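Local coordinates for invasion protein InvA (Salmonella enterica, PDB 2X49) that forms the cytoplasmic C-terminal domain of an export-apparatus protein of the type III secretion system used by Salmonella to invade intestinal epithelial cells, at residues G1-L13 and N140-H152. Numbering follows the deposited sequence.
Sequences GSHMTETVPLILL and NVNEYFGIQETKH
Glu149 OE2 is approached by Ser2 OG and by a bridging water. The water donates to Glu149 OE2 over 2.6 Å and accepts from Ser2 N, and it is also hydrogen-bonded to Thr5 OG1. Ser2 OG donates to the same oxygen, but at 2.4 Å this bond is very short, so its exact length is doubtful. Two helix N-termini meet here, those of 3-6 and 147-158. Ser2 is the N-cap of the first, and its OG accepts from Met4 N at 3.0 Å. Gly146 is the N-cap of the second. Gly146 N donates to Glu149 OE1 at 2.8 Å, the N3 side chain to N-cap half of a capping box, without the return bond. One carboxylate thus bonds with OE1 to the start of its own helix and with OE2 to the N-cap side chain of the other. The bend of Glu149 at chi2 (70°) curls it back toward Gly146. Gly1 to Met4 probably come from the expression tag, so the Ser2 and Met4 contacts are probably not part of the natural protein. Met4 crosses Glu149 at about a right angle. The Met4 chain bends at chi2 (-66°) and again at chi3 (-26°), which brings CE 3.6 Å from Glu143 O. Further along, Thr5 CG2 lies 3.5 Å from Tyr144 O. The Tyr144 ring turns away, and its OH bonds to Leu137 O. Met4 O receives a CA-H...O contact from Tyr144 CA at 3.5 Å.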
loop_
_atom_site.group_PDB
_atom_site.type_symbol
_atom_site.label_atom_id
_atom_site.label_comp_id
_atom_site.label_asym_id
_atom_site.label_seq_id
_atom_site.Cartn_x
_atom_site.Cartn_y
_atom_site.Cartn_z
ATOM N N GLY A 1 -23.714 1.810 6.893
ATOM C CA GLY A 1 -23.280 1.934 5.482
ATOM C C GLY A 1 -23.899 3.123 4.794
ATOM O O GLY A 1 -24.966 3.643 5.148
ATOM N N SER A 2 -23.142 3.574 3.824
ATOM C CA SER A 2 -23.602 4.562 2.874
ATOM C C SER A 2 -23.484 4.002 1.489
ATOM O O SER A 2 -22.978 2.915 1.259
ATOM C CB SER A 2 -22.791 5.855 2.933
ATOM O OG SER A 2 -21.734 5.829 1.980
ATOM N N HIS A 3 -23.972 4.819 0.583
ATOM C CA HIS A 3 -24.047 4.469 -0.842
ATOM C C HIS A 3 -22.666 4.125 -1.391
ATOM O O HIS A 3 -22.501 3.319 -2.322
ATOM C CB HIS A 3 -24.690 5.593 -1.672
ATOM C CG HIS A 3 -23.931 6.886 -1.650
ATOM N ND1 HIS A 3 -24.108 7.833 -0.666
ATOM C CD2 HIS A 3 -22.974 7.375 -2.474
ATOM C CE1 HIS A 3 -23.310 8.864 -0.899
ATOM N NE2 HIS A 3 -22.602 8.602 -1.984
ATOM N N MET A 4 -21.678 4.731 -0.764
ATOM C CA MET A 4 -20.279 4.631 -1.244
ATOM C C MET A 4 -19.816 3.200 -1.303
ATOM O O MET A 4 -18.981 2.814 -2.123
ATOM C CB MET A 4 -19.308 5.384 -0.332
ATOM C CG MET A 4 -19.301 6.882 -0.489
ATOM S SD MET A 4 -18.689 7.472 -2.075
ATOM C CE MET A 4 -17.609 6.149 -2.608
ATOM N N THR A 5 -20.354 2.435 -0.373
ATOM C CA THR A 5 -20.032 1.008 -0.249
ATOM C C THR A 5 -21.154 0.174 -0.842
ATOM O O THR A 5 -20.928 -0.772 -1.590
ATOM C CB THR A 5 -19.756 0.552 1.225
ATOM O OG1 THR A 5 -20.735 1.084 2.110
ATOM C CG2 THR A 5 -18.352 0.995 1.694
ATOM N N GLU A 6 -22.360 0.608 -0.522
ATOM C CA GLU A 6 -23.575 -0.218 -0.631
ATOM C C GLU A 6 -24.034 -0.448 -2.064
ATOM O O GLU A 6 -24.779 -1.372 -2.343
ATOM C CB GLU A 6 -24.730 0.326 0.234
ATOM C CG GLU A 6 -24.539 -0.008 1.717
ATOM C CD GLU A 6 -25.649 0.496 2.645
ATOM O OE1 GLU A 6 -26.686 1.028 2.183
ATOM O OE2 GLU A 6 -25.472 0.361 3.879
ATOM N N THR A 7 -23.580 0.396 -2.968
ATOM C CA THR A 7 -24.120 0.373 -4.338
ATOM C C THR A 7 -23.123 -0.130 -5.351
ATOM O O THR A 7 -23.419 -0.237 -6.541
ATOM C CB THR A 7 -24.674 1.756 -4.783
ATOM O OG1 THR A 7 -23.621 2.723 -4.820
ATOM C CG2 THR A 7 -25.760 2.240 -3.832
ATOM N N VAL A 8 -21.937 -0.442 -4.848
ATOM C CA VAL A 8 -20.790 -0.716 -5.714
ATOM C C VAL A 8 -19.974 -1.943 -5.298
ATOM O O VAL A 8 -18.828 -1.813 -4.886
ATOM C CB VAL A 8 -19.799 0.474 -5.760
ATOM C CG1 VAL A 8 -19.252 0.816 -4.350
ATOM C CG2 VAL A 8 -18.646 0.152 -6.729
ATOM N N PRO A 9 -20.521 -3.139 -5.474
ATOM C CA PRO A 9 -19.726 -4.324 -5.056
ATOM C C PRO A 9 -18.468 -4.592 -5.821
ATOM O O PRO A 9 -18.318 -4.271 -6.985
ATOM C CB PRO A 9 -20.691 -5.488 -5.276
ATOM C CG PRO A 9 -21.675 -4.953 -6.316
ATOM C CD PRO A 9 -21.817 -3.505 -6.051
ATOM N N LEU A 10 -17.537 -5.158 -5.103
ATOM C CA LEU A 10 -16.290 -5.633 -5.689
ATOM C C LEU A 10 -16.559 -7.007 -6.258
ATOM O O LEU A 10 -17.362 -7.744 -5.715
ATOM C CB LEU A 10 -15.212 -5.748 -4.603
ATOM C CG LEU A 10 -14.798 -4.454 -3.924
ATOM C CD1 LEU A 10 -13.998 -4.793 -2.686
ATOM C CD2 LEU A 10 -14.049 -3.571 -4.864
ATOM N N ILE A 11 -15.897 -7.355 -7.352
ATOM C CA ILE A 11 -16.073 -8.677 -7.965
ATOM C C ILE A 11 -14.699 -9.302 -8.113
ATOM O O ILE A 11 -13.767 -8.653 -8.547
ATOM C CB ILE A 11 -16.766 -8.639 -9.341
ATOM C CG1 ILE A 11 -18.157 -8.062 -9.218
ATOM C CG2 ILE A 11 -16.815 -10.074 -9.979
ATOM C CD1 ILE A 11 -18.829 -7.706 -10.548
ATOM N N LEU A 12 -14.580 -10.539 -7.656
ATOM C CA LEU A 12 -13.372 -11.351 -7.918
ATOM C C LEU A 12 -13.735 -12.444 -8.901
ATOM O O LEU A 12 -14.603 -13.248 -8.647
ATOM C CB LEU A 12 -12.846 -11.989 -6.650
ATOM C CG LEU A 12 -12.494 -11.070 -5.504
ATOM C CD1 LEU A 12 -12.066 -11.801 -4.220
ATOM C CD2 LEU A 12 -11.390 -10.166 -5.928
ATOM N N LEU A 13 -13.099 -12.425 -10.044
ATOM C CA LEU A 13 -13.253 -13.542 -11.018
ATOM C C LEU A 13 -12.219 -14.587 -10.584
ATOM O O LEU A 13 -11.058 -14.300 -10.416
ATOM C CB LEU A 13 -12.987 -13.106 -12.450
ATOM C CG LEU A 13 -13.793 -11.936 -13.042
ATOM C CD1 LEU A 13 -13.420 -11.700 -14.474
ATOM C CD2 LEU A 13 -15.295 -12.170 -12.822
ATOM N N ASN A 140 -7.020 2.307 -4.324
ATOM C CA ASN A 140 -8.275 2.601 -5.043
ATOM C C ASN A 140 -9.359 3.026 -4.045
ATOM O O ASN A 140 -10.555 2.980 -4.301
ATOM C CB ASN A 140 -8.722 1.411 -5.905
ATOM C CG ASN A 140 -7.983 1.326 -7.193
ATOM O OD1 ASN A 140 -8.270 2.055 -8.152
ATOM N ND2 ASN A 140 -7.070 0.369 -7.284
ATOM N N VAL A 141 -8.881 3.512 -2.919
ATOM C CA VAL A 141 -9.747 3.885 -1.788
ATOM C C VAL A 141 -10.902 4.841 -2.169
ATOM O O VAL A 141 -12.016 4.726 -1.640
ATOM C CB VAL A 141 -8.937 4.485 -0.609
ATOM C CG1 VAL A 141 -8.190 5.722 -1.012
ATOM C CG2 VAL A 141 -9.886 4.779 0.558
ATOM N N ASN A 142 -10.642 5.723 -3.113
ATOM C CA ASN A 142 -11.645 6.737 -3.474
ATOM C C ASN A 142 -12.907 6.126 -4.117
ATOM O O ASN A 142 -13.939 6.775 -4.268
ATOM C CB ASN A 142 -11.054 7.861 -4.355
ATOM C CG ASN A 142 -10.081 8.790 -3.593
ATOM O OD1 ASN A 142 -9.212 8.221 -2.764
ATOM N ND2 ASN A 142 -10.072 10.010 -3.824
ATOM N N GLU A 143 -12.788 4.856 -4.495
ATOM C CA GLU A 143 -13.895 4.143 -5.159
ATOM C C GLU A 143 -14.981 3.756 -4.194
ATOM O O GLU A 143 -16.134 3.575 -4.622
ATOM C CB GLU A 143 -13.422 2.891 -5.954
ATOM C CG GLU A 143 -12.508 3.209 -7.153
ATOM C CD GLU A 143 -13.238 3.832 -8.339
ATOM O OE1 GLU A 143 -14.496 3.828 -8.380
ATOM O OE2 GLU A 143 -12.529 4.306 -9.258
ATOM N N TYR A 144 -14.623 3.658 -2.920
ATOM C CA TYR A 144 -15.542 3.118 -1.855
ATOM C C TYR A 144 -15.542 3.846 -0.513
ATOM O O TYR A 144 -16.138 3.420 0.467
ATOM C CB TYR A 144 -15.316 1.585 -1.638
ATOM C CG TYR A 144 -13.941 1.254 -1.202
ATOM C CD1 TYR A 144 -13.555 1.396 0.129
ATOM C CD2 TYR A 144 -12.963 0.925 -2.119
ATOM C CE1 TYR A 144 -12.266 1.187 0.526
ATOM C CE2 TYR A 144 -11.702 0.681 -1.747
ATOM C CZ TYR A 144 -11.321 0.829 -0.430
ATOM O OH TYR A 144 -10.029 0.679 -0.027
ATOM N N PHE A 145 -14.838 4.955 -0.468
ATOM C CA PHE A 145 -14.695 5.765 0.789
ATOM C C PHE A 145 -14.736 7.259 0.508
ATOM O O PHE A 145 -14.008 7.762 -0.346
ATOM C CB PHE A 145 -13.362 5.418 1.472
ATOM C CG PHE A 145 -13.131 6.147 2.756
ATOM C CD1 PHE A 145 -13.571 5.624 3.958
ATOM C CD2 PHE A 145 -12.484 7.392 2.755
ATOM C CE1 PHE A 145 -13.357 6.340 5.156
ATOM C CE2 PHE A 145 -12.313 8.100 3.940
ATOM C CZ PHE A 145 -12.754 7.578 5.125
ATOM N N GLY A 146 -15.568 7.941 1.281
ATOM C CA GLY A 146 -15.760 9.422 1.185
ATOM C C GLY A 146 -16.308 10.104 2.411
ATOM O O GLY A 146 -16.120 9.677 3.529
ATOM N N ILE A 147 -17.057 11.161 2.169
ATOM C CA ILE A 147 -17.516 12.031 3.259
ATOM C C ILE A 147 -18.468 11.332 4.207
ATOM O O ILE A 147 -18.481 11.574 5.409
ATOM C CB ILE A 147 -18.235 13.310 2.718
ATOM C CG1 ILE A 147 -17.225 14.219 2.045
ATOM C CG2 ILE A 147 -18.929 14.006 3.836
ATOM C CD1 ILE A 147 -16.173 14.745 2.989
ATOM N N GLN A 148 -19.309 10.486 3.642
ATOM C CA GLN A 148 -20.319 9.792 4.456
ATOM C C GLN A 148 -19.628 8.870 5.435
ATOM O O GLN A 148 -19.987 8.816 6.601
ATOM C CB GLN A 148 -21.387 9.025 3.640
ATOM C CG GLN A 148 -22.349 9.923 2.894
ATOM C CD GLN A 148 -22.829 11.114 3.690
ATOM O OE1 GLN A 148 -22.426 12.242 3.403
ATOM N NE2 GLN A 148 -23.732 10.894 4.653
ATOM N N GLU A 149 -18.603 8.166 4.944
ATOM C CA GLU A 149 -17.827 7.244 5.798
ATOM C C GLU A 149 -17.043 8.026 6.846
ATOM O O GLU A 149 -16.964 7.668 8.026
ATOM C CB GLU A 149 -16.896 6.395 4.963
ATOM C CG GLU A 149 -17.575 5.340 4.136
ATOM C CD GLU A 149 -18.394 5.873 2.962
ATOM O OE1 GLU A 149 -17.970 6.867 2.291
ATOM O OE2 GLU A 149 -19.464 5.280 2.704
ATOM N N THR A 150 -16.477 9.127 6.404
ATOM C CA THR A 150 -15.725 10.000 7.329
ATOM C C THR A 150 -16.635 10.537 8.443
ATOM O O THR A 150 -16.312 10.558 9.629
ATOM C CB THR A 150 -15.075 11.166 6.550
ATOM O OG1 THR A 150 -14.161 10.639 5.589
ATOM C CG2 THR A 150 -14.372 12.176 7.475
ATOM N N LYS A 151 -17.825 10.944 8.052
ATOM C CA LYS A 151 -18.739 11.576 9.006
ATOM C C LYS A 151 -19.138 10.551 10.073
ATOM O O LYS A 151 -19.353 10.869 11.245
ATOM C CB LYS A 151 -19.951 12.185 8.286
ATOM C CG LYS A 151 -21.081 12.617 9.217
ATOM C CD LYS A 151 -20.765 13.877 10.019
ATOM C CE LYS A 151 -22.064 14.477 10.560
ATOM N NZ LYS A 151 -21.917 15.170 11.883
ATOM N N HIS A 152 -19.204 9.312 9.633
ATOM C CA HIS A 152 -19.618 8.209 10.514
ATOM C C HIS A 152 -18.548 7.984 11.549
ATOM O O HIS A 152 -18.801 7.764 12.739
ATOM C CB HIS A 152 -19.787 6.912 9.744
ATOM C CG HIS A 152 -20.218 5.763 10.598
ATOM N ND1 HIS A 152 -21.540 5.522 10.900
ATOM C CD2 HIS A 152 -19.504 4.803 11.230
ATOM C CE1 HIS A 152 -21.624 4.448 11.667
ATOM N NE2 HIS A 152 -20.404 3.997 11.892
HETATM O O HOH W 1 -20.481 3.131 3.700
#